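Local coordinates for protein hyperpolarization-activated (Ih) channel (Strongylocentrotus purpuratus, PDB 2PTM) that probably works as a voltage-gated cation channel opened by hyperpolarization, whose C-terminal region, the part described here, binds cyclic AMP, at residues Ile60-Ala65 / Val90-Glu95; Pro77-Val80 / Phe86-Arg89. All coordinates share one frame; numbering follows the deposited sequence.

Both contacts use helix 84-93. Contact 1 sets its C-terminal part against helix 58-68. Contact 2 sets an earlier turn of it against the Pro77-Val80 turn. The two centres lie about 12 Å apart, on the same side of the chain's centre, and the contacts touch. Gln62 CG of contact 1 reaches Thr88 CG2 of contact 2 at 3.6 Å, and Val90 CG1 packs on Phe79 CZ at 4.1 Å. Contact 1 lies away from the cyclic AMP pocket. Contact 2 is nearer: the Phe78 side chain is about 12 Å from the bound cyclic AMP and about 9 Å from the side chains of Glu144 and Arg194, both of which bind it.

Contact 1: Ile60-Ala65 / Val90-Glu95; sequences IRQDVA and VVTLLE
A helix-helix junction brings Ala65 of helix 58-68 onto Val91 and Thr92 of helix 84-93. The methyl of Ala65 is at the centre of the junction, and Ala65 CA lies 5.7 Å from Thr92 CA. Ala65 CB points at the other helix and sits 3.8 Å from the carbonyl oxygen Val91 O. It also meets Val91 CG2, one branch of the valine, and Thr92 CG2, both at 4.2 Å. The small side chain lets the two backbones come this close. The contact is van der Waals packing throughout.

Helix 58-68 belongs to the C-linker, and helix 84-93 leads into the beta-roll of the cyclic nucleotide-binding domain. The contact therefore joins linker to domain. One turn before Ala65 in helix 58-68, Gln62 crosses Thr92 at a slant. The aliphatic carbon Gln62 CG rests on the methyl Thr92 CG2 at 3.9 Å. The threonine is turned so that OG1 lies between its own backbone N and carbonyl carbon (chi1 63°). From there OG1 hydrogen-bonds to Arg89 O, one turn back in the helix, while CG2 is left to face Gln62. The polar end of Thr92 is thus tied to its own helix, and its methyl does the packing.

Helix 58-68 also takes part in the assembly. Its Asp63 forms a salt bridge with Lys33 of a neighbouring subunit, and Ile60 packs on Tyr37 of that same subunit.

Contact 2: Pro77-Val80 / Phe86-Arg89; sequences PFFV and FVTR
Phe78 and Phe86 each hold CG anti to the backbone N, with chi1 176° and 175°, and this brings the ends of their rings together. Phe79 takes the other course. Its CG stands beside its own backbone N, which brings its ring to Phe86 CE2, an atom that Phe78 also meets. The three rings tie a 3-10 turn to the helix that follows it. Helix 70-75, the 3-10 segment 77-79 and helix 84-93 form the N3A motif of cyclic nucleotide-binding domains. The turn is closed by the backbone bond from Val80 N to Pro77 O, 2.9 Å long.

Phe78 CE2 comes to the edge of the Phe86 ring, near its plane. It is 3.7 Å from Phe86 CZ and equally 3.7 Å from Phe86 CE2. The two planes are turned 76° apart, with centroids 5.8 Å from each other, and the pair meets obliquely. Helix 181-192 adds to this cluster: Met183 touches both rings, and Thr186 and Met187 pack on Phe78. The ring of Phe180 also meets that of Phe86. With only an alanine here in place of Phe78, a gap is likely to open beside Met183 and Met187, and Phe86 CZ and CE2 would probably lose their neighbour from that position of the turn.

Phe86 CE2 is shared. Besides Phe78, it meets the edge of the buried Phe79 ring, lying in that ring's plane, 3.8 Å from Phe79 CE1. The side chains of Phe79 and Phe86 cross at about a right angle. Val73 of helix 70-75 touches both Phe79 and Val87. Across the contact, Val87 meets the Phe79 ring obliquely through one methyl, with Val87 CG2 4.3 Å from Phe79 CD1.

Contact 1: Ile60-Ala65 / Val90-Glu95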
loop_
_atom_site.group_PDB
_atom_site.type_symbol
_atom_site.label_atom_id
_atom_site.label_comp_id
_atom_site.label_asym_id
_atom_site.label_seq_id
_atom_site.Cartn_x
_atom_site.Cartn_y
_atom_site.Cartn_z
ATOM N N ILE A 60 7.887 -14.993 16.730
ATOM C CA ILE A 60 8.070 -16.053 15.744
ATOM C C ILE A 60 8.810 -15.506 14.520
ATOM O O ILE A 60 9.721 -16.154 13.995
ATOM C CB ILE A 60 6.739 -16.705 15.354
ATOM C CG1 ILE A 60 6.212 -17.520 16.545
ATOM C CG2 ILE A 60 6.907 -17.578 14.081
ATOM C CD1 ILE A 60 4.847 -18.114 16.353
ATOM N N ARG A 61 8.449 -14.302 14.080
ATOM C CA ARG A 61 9.126 -13.700 12.925
ATOM C C ARG A 61 10.613 -13.505 13.180
ATOM O O ARG A 61 11.433 -13.700 12.284
ATOM C CB ARG A 61 8.500 -12.360 12.538
ATOM C CG ARG A 61 7.202 -12.473 11.767
ATOM C CD ARG A 61 6.843 -11.146 11.120
ATOM N NE ARG A 61 6.572 -10.121 12.116
ATOM C CZ ARG A 61 5.400 -9.981 12.735
ATOM N NH1 ARG A 61 4.398 -10.801 12.442
ATOM N NH2 ARG A 61 5.228 -9.025 13.638
ATOM N N GLN A 62 10.963 -13.105 14.398
ATOM C CA GLN A 62 12.372 -12.912 14.737
ATOM C C GLN A 62 13.083 -14.252 14.804
ATOM O O GLN A 62 14.203 -14.395 14.305
ATOM C CB GLN A 62 12.526 -12.164 16.065
ATOM C CG GLN A 62 12.085 -10.714 16.002
ATOM C CD GLN A 62 11.904 -10.089 17.373
ATOM O OE1 GLN A 62 11.834 -10.786 18.388
ATOM N NE2 GLN A 62 11.815 -8.767 17.407
ATOM N N ASP A 63 12.432 -15.233 15.422
ATOM C CA ASP A 63 13.014 -16.568 15.537
ATOM C C ASP A 63 13.255 -17.173 14.162
ATOM O O ASP A 63 14.317 -17.741 13.897
ATOM C CB ASP A 63 12.104 -17.485 16.359
ATOM C CG ASP A 63 12.046 -17.090 17.817
ATOM O OD1 ASP A 63 12.836 -16.224 18.237
ATOM O OD2 ASP A 63 11.206 -17.647 18.550
ATOM N N VAL A 64 12.274 -17.046 13.279
ATOM C CA VAL A 64 12.416 -17.621 11.947
ATOM C C VAL A 64 13.472 -16.878 11.130
ATOM O O VAL A 64 14.303 -17.500 10.472
ATOM C CB VAL A 64 11.075 -17.672 11.187
ATOM C CG1 VAL A 64 11.290 -18.252 9.795
ATOM C CG2 VAL A 64 10.061 -18.507 11.966
ATOM N N ALA A 65 13.466 -15.549 11.183
ATOM C CA ALA A 65 14.463 -14.794 10.426
ATOM C C ALA A 65 15.876 -15.079 10.947
ATOM O O ALA A 65 16.826 -15.221 10.168
ATOM C CB ALA A 65 14.162 -13.303 10.467
ATOM N N VAL A 90 18.226 -6.258 12.013
ATOM C CA VAL A 90 18.686 -6.350 10.634
ATOM C C VAL A 90 18.071 -7.538 9.910
ATOM O O VAL A 90 17.475 -7.371 8.846
ATOM C CB VAL A 90 20.219 -6.433 10.554
ATOM C CG1 VAL A 90 20.670 -6.714 9.118
ATOM C CG2 VAL A 90 20.822 -5.141 11.061
ATOM N N VAL A 91 18.195 -8.731 10.489
ATOM C CA VAL A 91 17.738 -9.932 9.795
ATOM C C VAL A 91 16.240 -9.895 9.508
ATOM O O VAL A 91 15.790 -10.493 8.542
ATOM C CB VAL A 91 18.115 -11.263 10.515
ATOM C CG1 VAL A 91 19.638 -11.468 10.535
ATOM C CG2 VAL A 91 17.529 -11.335 11.919
ATOM N N THR A 92 15.471 -9.192 10.334
ATOM C CA THR A 92 14.030 -9.109 10.110
ATOM C C THR A 92 13.695 -8.123 8.989
ATOM O O THR A 92 12.575 -8.105 8.482
ATOM C CB THR A 92 13.260 -8.700 11.386
ATOM O OG1 THR A 92 13.653 -7.383 11.784
ATOM C CG2 THR A 92 13.520 -9.679 12.522
ATOM N N LEU A 93 14.663 -7.299 8.605
ATOM C CA LEU A 93 14.443 -6.316 7.545
ATOM C C LEU A 93 15.106 -6.674 6.218
ATOM O O LEU A 93 14.858 -6.017 5.210
ATOM C CB LEU A 93 14.907 -4.927 7.981
ATOM C CG LEU A 93 14.247 -4.343 9.236
ATOM C CD1 LEU A 93 14.856 -2.998 9.553
ATOM C CD2 LEU A 93 12.736 -4.220 9.068
ATOM N N LEU A 94 15.952 -7.699 6.215
ATOM C CA LEU A 94 16.643 -8.102 4.987
ATOM C C LEU A 94 15.672 -8.648 3.934
ATOM O O LEU A 94 14.681 -9.284 4.275
ATOM C CB LEU A 94 17.717 -9.147 5.300
ATOM C CG LEU A 94 18.917 -8.697 6.134
ATOM C CD1 LEU A 94 19.833 -9.886 6.401
ATOM C CD2 LEU A 94 19.675 -7.584 5.425
ATOM N N GLU A 95 15.954 -8.394 2.658
ATOM C CA GLU A 95 15.164 -8.961 1.564
ATOM C C GLU A 95 16.021 -9.904 0.731
ATOM O O GLU A 95 17.097 -9.532 0.283
ATOM C CB GLU A 95 14.611 -7.854 0.666
ATOM C CG GLU A 95 13.487 -7.056 1.307
ATOM C CD GLU A 95 12.205 -7.861 1.434
ATOM O OE1 GLU A 95 11.995 -8.776 0.613
ATOM O OE2 GLU A 95 11.409 -7.578 2.353
#

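Contact 2: Pro77-Val80 / Phe86-Arg89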
loop_
_atom_site.group_PDB
_atom_site.type_symbol
_atom_site.label_atom_id
_atom_site.label_comp_id
_atom_site.label_asym_id
_atom_site.label_seq_id
_atom_site.Cartn_x
_atom_site.Cartn_y
_atom_site.Cartn_z
ATOM N N PRO A 77 31.754 -10.874 9.325
ATOM C CA PRO A 77 32.566 -10.399 10.452
ATOM C C PRO A 77 31.954 -9.155 11.088
ATOM O O PRO A 77 32.115 -8.949 12.285
ATOM C CB PRO A 77 33.910 -10.066 9.797
ATOM C CG PRO A 77 33.955 -10.934 8.565
ATOM C CD PRO A 77 32.533 -10.948 8.076
ATOM N N PHE A 78 31.245 -8.361 10.286
ATOM C CA PHE A 78 30.559 -7.160 10.757
ATOM C C PHE A 78 29.689 -7.442 11.987
ATOM O O PHE A 78 29.597 -6.611 12.894
ATOM C CB PHE A 78 29.723 -6.569 9.611
ATOM C CG PHE A 78 28.884 -5.381 10.002
ATOM C CD1 PHE A 78 29.476 -4.196 10.407
ATOM C CD2 PHE A 78 27.501 -5.443 9.932
ATOM C CE1 PHE A 78 28.704 -3.103 10.756
ATOM C CE2 PHE A 78 26.720 -4.353 10.280
ATOM C CZ PHE A 78 27.319 -3.183 10.693
ATOM N N PHE A 79 29.070 -8.621 12.023
ATOM C CA PHE A 79 28.149 -8.973 13.106
ATOM C C PHE A 79 28.836 -9.516 14.355
ATOM O O PHE A 79 28.172 -9.782 15.357
ATOM C CB PHE A 79 27.116 -9.998 12.632
ATOM C CG PHE A 79 26.148 -9.466 11.619
ATOM C CD1 PHE A 79 25.564 -8.223 11.782
ATOM C CD2 PHE A 79 25.802 -10.225 10.513
ATOM C CE1 PHE A 79 24.664 -7.739 10.852
ATOM C CE2 PHE A 79 24.907 -9.746 9.579
ATOM C CZ PHE A 79 24.337 -8.501 9.748
ATOM N N VAL A 80 30.154 -9.689 14.294
ATOM C CA VAL A 80 30.902 -10.238 15.422
ATOM C C VAL A 80 30.878 -9.293 16.620
ATOM O O VAL A 80 31.316 -8.146 16.526
ATOM C CB VAL A 80 32.346 -10.556 15.012
ATOM N N PHE A 86 20.583 -5.668 17.682
ATOM C CA PHE A 86 21.005 -5.175 16.365
ATOM C C PHE A 86 20.872 -6.266 15.308
ATOM O O PHE A 86 20.242 -6.059 14.268
ATOM C CB PHE A 86 22.446 -4.626 16.388
ATOM C CG PHE A 86 22.973 -4.217 15.015
ATOM C CD1 PHE A 86 22.610 -3.005 14.446
ATOM C CD2 PHE A 86 23.822 -5.046 14.306
ATOM C CE1 PHE A 86 23.073 -2.629 13.194
ATOM C CE2 PHE A 86 24.303 -4.673 13.053
ATOM C CZ PHE A 86 23.929 -3.460 12.497
ATOM N N VAL A 87 21.462 -7.429 15.571
ATOM C CA VAL A 87 21.388 -8.531 14.619
ATOM C C VAL A 87 19.922 -8.901 14.332
ATOM O O VAL A 87 19.526 -9.071 13.182
ATOM C CB VAL A 87 22.150 -9.768 15.114
ATOM C CG1 VAL A 87 22.019 -10.903 14.104
ATOM C CG2 VAL A 87 23.614 -9.425 15.365
ATOM N N THR A 88 19.112 -9.007 15.378
ATOM C CA THR A 88 17.708 -9.350 15.176
ATOM C C THR A 88 16.976 -8.321 14.303
ATOM O O THR A 88 16.208 -8.679 13.403
ATOM C CB THR A 88 16.979 -9.549 16.514
ATOM O OG1 THR A 88 17.481 -10.735 17.145
ATOM C CG2 THR A 88 15.479 -9.688 16.286
ATOM N N ARG A 89 17.226 -7.044 14.557
ATOM C CA ARG A 89 16.585 -5.986 13.785
ATOM C C ARG A 89 16.942 -6.085 12.301
ATOM O O ARG A 89 16.071 -6.012 11.434
ATOM C CB ARG A 89 16.984 -4.610 14.322
ATOM C CG ARG A 89 16.258 -3.450 13.641
ATOM C CD ARG A 89 14.804 -3.390 14.070
ATOM N NE ARG A 89 14.676 -3.100 15.497
ATOM C CZ ARG A 89 13.528 -3.108 16.167
ATOM N NH1 ARG A 89 12.396 -3.408 15.545
ATOM N NH2 ARG A 89 13.513 -2.819 17.463
#